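Local coordinates for flagellar hook protein FlgE (Caulobacter crescentus CB15, PDB 5AY6) that builds, as the full-length protein, the flagellar hook, the curved and flexible segment that probably works as a universal joint passing motor torque on to the filament, at residues 53-59 and 144-148; 17-23 and 188-192. All coordinates share one frame; numbering follows the deposited sequence.

Interaction 1: 53-59 and 144-148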
# COMPACT_ATOMS: atom_id res chain seq x y z
N SER A 53 -2.88 -1.42 10.31
CA SER A 53 -2.94 -1.51 8.85
C SER A 53 -1.84 -0.70 8.18
O SER A 53 -1.46 0.37 8.66
CB SER A 53 -4.31 -1.05 8.34
OG SER A 53 -5.31 -1.97 8.71
N SER A 54 -1.33 -1.22 7.08
CA SER A 54 -0.37 -0.50 6.26
C SER A 54 -1.03 0.71 5.59
O SER A 54 -2.16 0.63 5.13
CB SER A 54 0.24 -1.43 5.21
OG SER A 54 0.83 -0.69 4.16
N THR A 55 -0.32 1.83 5.56
CA THR A 55 -0.81 3.04 4.93
C THR A 55 -0.73 2.98 3.41
O THR A 55 -1.33 3.80 2.72
CB THR A 55 -0.00 4.27 5.38
OG1 THR A 55 1.38 4.05 5.06
CG2 THR A 55 -0.15 4.49 6.87
N GLY A 56 0.05 2.03 2.89
CA GLY A 56 0.27 1.94 1.46
C GLY A 56 1.21 3.03 0.97
O GLY A 56 1.37 3.22 -0.23
N ILE A 57 1.83 3.73 1.91
CA ILE A 57 2.75 4.82 1.63
C ILE A 57 4.09 4.51 2.29
O ILE A 57 4.14 4.15 3.47
CB ILE A 57 2.21 6.17 2.13
CG1 ILE A 57 0.88 6.50 1.44
CG2 ILE A 57 3.22 7.28 1.88
CD1 ILE A 57 0.21 7.73 2.00
N ALA A 58 5.17 4.65 1.53
CA ALA A 58 6.50 4.25 1.98
C ALA A 58 6.90 4.87 3.31
O ALA A 58 6.86 6.09 3.48
CB ALA A 58 7.53 4.59 0.91
N ASN A 59 7.28 4.02 4.25
CA ASN A 59 7.91 4.44 5.49
C ASN A 59 9.43 4.48 5.30
O ASN A 59 9.98 3.71 4.51
CB ASN A 59 7.55 3.49 6.65
CG ASN A 59 6.18 3.78 7.24
OD1 ASN A 59 5.76 4.93 7.36
ND2 ASN A 59 5.47 2.72 7.63
N LEU A 144 4.14 -5.69 8.20
CA LEU A 144 3.16 -5.11 7.29
C LEU A 144 3.72 -4.70 5.93
O LEU A 144 4.91 -4.41 5.79
CB LEU A 144 2.49 -3.90 7.94
CG LEU A 144 1.58 -4.23 9.12
CD1 LEU A 144 1.01 -2.97 9.73
CD2 LEU A 144 0.48 -5.15 8.65
N TYR A 145 2.83 -4.70 4.94
CA TYR A 145 3.14 -4.22 3.60
C TYR A 145 3.74 -2.83 3.60
O TYR A 145 3.28 -1.93 4.31
CB TYR A 145 1.87 -4.23 2.74
CG TYR A 145 2.04 -3.59 1.38
CD1 TYR A 145 1.53 -2.32 1.12
CD2 TYR A 145 2.70 -4.25 0.36
CE1 TYR A 145 1.68 -1.73 -0.12
CE2 TYR A 145 2.85 -3.67 -0.89
CZ TYR A 145 2.35 -2.41 -1.12
OH TYR A 145 2.51 -1.84 -2.36
N ASP A 146 4.77 -2.66 2.78
CA ASP A 146 5.36 -1.35 2.52
C ASP A 146 5.78 -1.29 1.06
O ASP A 146 6.55 -2.13 0.61
CB ASP A 146 6.55 -1.09 3.42
CG ASP A 146 7.06 0.32 3.30
OD1 ASP A 146 7.71 0.64 2.28
OD2 ASP A 146 6.80 1.12 4.22
N PRO A 147 5.28 -0.29 0.31
CA PRO A 147 5.55 -0.19 -1.12
C PRO A 147 7.03 -0.06 -1.45
O PRO A 147 7.44 -0.33 -2.58
CB PRO A 147 4.78 1.06 -1.55
CG PRO A 147 4.52 1.82 -0.28
CD PRO A 147 4.40 0.79 0.80
N SER A 148 7.83 0.32 -0.45
CA SER A 148 9.26 0.52 -0.64
C SER A 148 10.12 -0.60 -0.07
O SER A 148 11.04 -1.08 -0.75
CB SER A 148 9.68 1.85 -0.01
OG SER A 148 11.09 1.94 0.07
O HOH W 1 3.93 1.63 4.45
O HOH W 2 6.31 0.32 6.86
O HOH W 3 9.74 1.18 5.34
O HOH W 4 11.77 3.02 2.23
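Asp146 and Asn59, with Ser54 and Tyr145, pin two irregular loops together, and each loop is shaped by small side-chain turns: an ST turn at Ser54 and an Asx turn at Asp146. Segment 53-59 leaves strand 45-53 of the third-domain sheet; 144-148 belongs to the loop between helices 137-140 and 152-157. From Asp146 CB the side chain runs with CG anti to the backbone N (chi1 -172°), which brings the carboxylate to the backbone of Ala58 and Asn59. Asp146 CG lies 3.8 Å from Asn59 N. Asp146 OD1 accepts from Ser148 N at 2.8 Å, closing the Asx turn, and from Thr149 N, whereas its OD2 offers the syn lone pair to Asn59 N at 2.9 Å, in a nearly straight bond (168°). Three waters link OD2 to segment 53-59, one through Ile57 O, one through Asn59 ND2 and a weakly bound one through Asn59 O; these four partners probably steady a negative charge on this buried residue.

At the other end Ser54 OG donates to Tyr145 O at 2.8 Å, from above the carbonyl plane, and accepts Gly56 N at 3.1 Å to make the ST turn; it also sits at the edge of the Tyr145 ring. Between these polar grips Pro147 CG wedges against Ala58 N, 3.4 Å away. Beyond the wedge, Ala58 CB rests on Ser148 CB at 3.6 Å.

Interaction 2: 17-23 and 188-192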
# COMPACT_ATOMS: atom_id res chain seq x y z
N GLN A 17 -13.19 -8.84 -1.98
CA GLN A 17 -11.89 -9.41 -1.65
C GLN A 17 -11.47 -8.96 -0.26
O GLN A 17 -11.33 -7.77 -0.01
CB GLN A 17 -10.83 -9.02 -2.68
CG GLN A 17 -9.40 -9.28 -2.23
CD GLN A 17 -9.04 -10.75 -2.27
OE1 GLN A 17 -9.10 -11.39 -3.33
NE2 GLN A 17 -8.65 -11.31 -1.13
N PRO A 18 -11.30 -9.91 0.66
CA PRO A 18 -10.93 -9.54 2.03
C PRO A 18 -9.47 -9.12 2.13
O PRO A 18 -8.61 -9.61 1.39
CB PRO A 18 -11.19 -10.83 2.82
CG PRO A 18 -11.11 -11.92 1.83
CD PRO A 18 -11.60 -11.35 0.53
N VAL A 19 -9.20 -8.19 3.03
CA VAL A 19 -7.85 -7.66 3.24
C VAL A 19 -6.91 -8.72 3.80
O VAL A 19 -7.25 -9.43 4.74
CB VAL A 19 -7.89 -6.45 4.18
CG1 VAL A 19 -6.51 -5.85 4.33
CG2 VAL A 19 -8.87 -5.41 3.67
N ALA A 20 -5.71 -8.83 3.22
CA ALA A 20 -4.72 -9.79 3.71
C ALA A 20 -4.19 -9.39 5.08
O ALA A 20 -4.13 -8.20 5.42
CB ALA A 20 -3.58 -9.91 2.72
N ALA A 21 -3.80 -10.38 5.86
CA ALA A 21 -3.20 -10.16 7.17
C ALA A 21 -1.94 -9.30 7.08
O ALA A 21 -1.58 -8.61 8.02
CB ALA A 21 -2.89 -11.48 7.84
N ALA A 22 -1.26 -9.35 5.93
CA ALA A 22 -0.07 -8.54 5.72
C ALA A 22 -0.41 -7.07 5.45
O ALA A 22 0.48 -6.21 5.45
CB ALA A 22 0.77 -9.10 4.58
N VAL A 23 -1.68 -6.77 5.20
CA VAL A 23 -2.10 -5.39 5.00
C VAL A 23 -2.85 -4.87 6.23
O VAL A 23 -2.63 -3.74 6.66
CB VAL A 23 -2.98 -5.24 3.74
CG1 VAL A 23 -3.68 -3.90 3.71
CG2 VAL A 23 -2.13 -5.43 2.49
N LEU A 188 -3.15 -5.19 -4.12
CA LEU A 188 -3.62 -5.70 -2.84
C LEU A 188 -4.84 -4.91 -2.44
O LEU A 188 -4.88 -3.69 -2.61
CB LEU A 188 -2.54 -5.55 -1.76
CG LEU A 188 -1.35 -6.51 -1.74
CD1 LEU A 188 -0.20 -5.88 -0.97
CD2 LEU A 188 -1.76 -7.83 -1.11
N LYS A 189 -5.85 -5.59 -1.89
CA LYS A 189 -6.97 -4.89 -1.29
C LYS A 189 -6.46 -4.04 -0.13
O LYS A 189 -5.78 -4.55 0.76
CB LYS A 189 -8.04 -5.87 -0.81
CG LYS A 189 -9.29 -5.18 -0.27
CD LYS A 189 -10.06 -4.50 -1.39
CE LYS A 189 -11.16 -3.60 -0.86
NZ LYS A 189 -10.61 -2.38 -0.22
N GLY A 190 -6.79 -2.75 -0.15
CA GLY A 190 -6.40 -1.86 0.92
C GLY A 190 -7.43 -1.86 2.04
O GLY A 190 -8.52 -2.41 1.89
N PRO A 191 -7.09 -1.22 3.17
CA PRO A 191 -7.98 -1.19 4.34
C PRO A 191 -9.17 -0.24 4.14
O PRO A 191 -10.20 -0.40 4.81
CB PRO A 191 -7.07 -0.70 5.46
CG PRO A 191 -5.99 0.06 4.77
CD PRO A 191 -5.78 -0.61 3.44
N GLY A 192 -9.02 0.73 3.24
CA GLY A 192 -10.08 1.69 2.98
C GLY A 192 -11.13 1.11 2.07
O GLY A 192 -10.88 0.14 1.35
O HOH W 5 -5.05 -7.18 1.18
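Lys189, the last residue of strand 180-189, lays the aliphatic part of its side chain against Gln17 and Val19, in the loop that leads into strand 24-39. Van der Waals packing carries the contact, much of it side-chain carbons against backbone carbonyl oxygens. Lys189 CG lies 3.3 Å from Gln17 O, while Lys189 CB touches Gln17 CG, the two side chains running antiparallel alongside each other. Val19 lies crosswise to the lysine, and its CG2 reaches 3.5 Å from Gly190 O. Farther along, Val23 spreads its two methyls over different apolar partners: CG1, anti to the backbone N (chi1 167°), reaches Pro191 CD at 3.9 Å and also lies near Lys189 O, while CG2 meets Leu188 CD1 at 4.0 Å.

Polar links between the segments run through solvent. One water accepts from Ala20 N and donates to Lys189 O at 2.8 Å, bridging the two backbones.

The remaining hydrogen bonds stiffen each side separately. Val23 N reaches back to Ala20 O, closing a type I beta turn over Ala21 and Ala22. Gln17 NE2 bonds Pro18 O in an almost perfectly straight line (178°), on a carbonyl lone pair. Kinks at the second and fourth torsions of Lys189 turn its NZ back to Gln195 O, its main acceptor, to Gly190 O at 3.0 Å and, weakly, to Gly192 O; Trp196 adds a cation-pi contact. A leucine in its place would probably leave the carbonyls of Gly190 and Gln195 without their shared charged donor and let the turn between strands 180-189 and 195-202 shift. The chemistry thus divides the lysine: its methylenes join the two segments, whereas its ammonium probably helps to hold the hairpin turn, and a single water supplies the polar bridge across.

Overall arrangement
In this fragment of FlgE, covering its third-domain and D2 family regions, the chain runs from the N terminus through strand 6-12 into 17-23, the first half of interaction 2, and on through strands 24-39 and 45-53 to 53-59, where interaction 1 begins. The rest of the third-domain sheet follows before 144-148 closes interaction 1; strand 180-189 then delivers 188-192 and closes interaction 2. The shorter loop thus lies wholly within the longer one. The contacts also touch directly: Ala22 with Tyr145 and Val23 with Ser54 through probable backbone hydrogen bonds, and Tyr145 with Leu188 by packing. Together they tie the third-domain sheet to the D2-family sheet of 180-189 and 195-202.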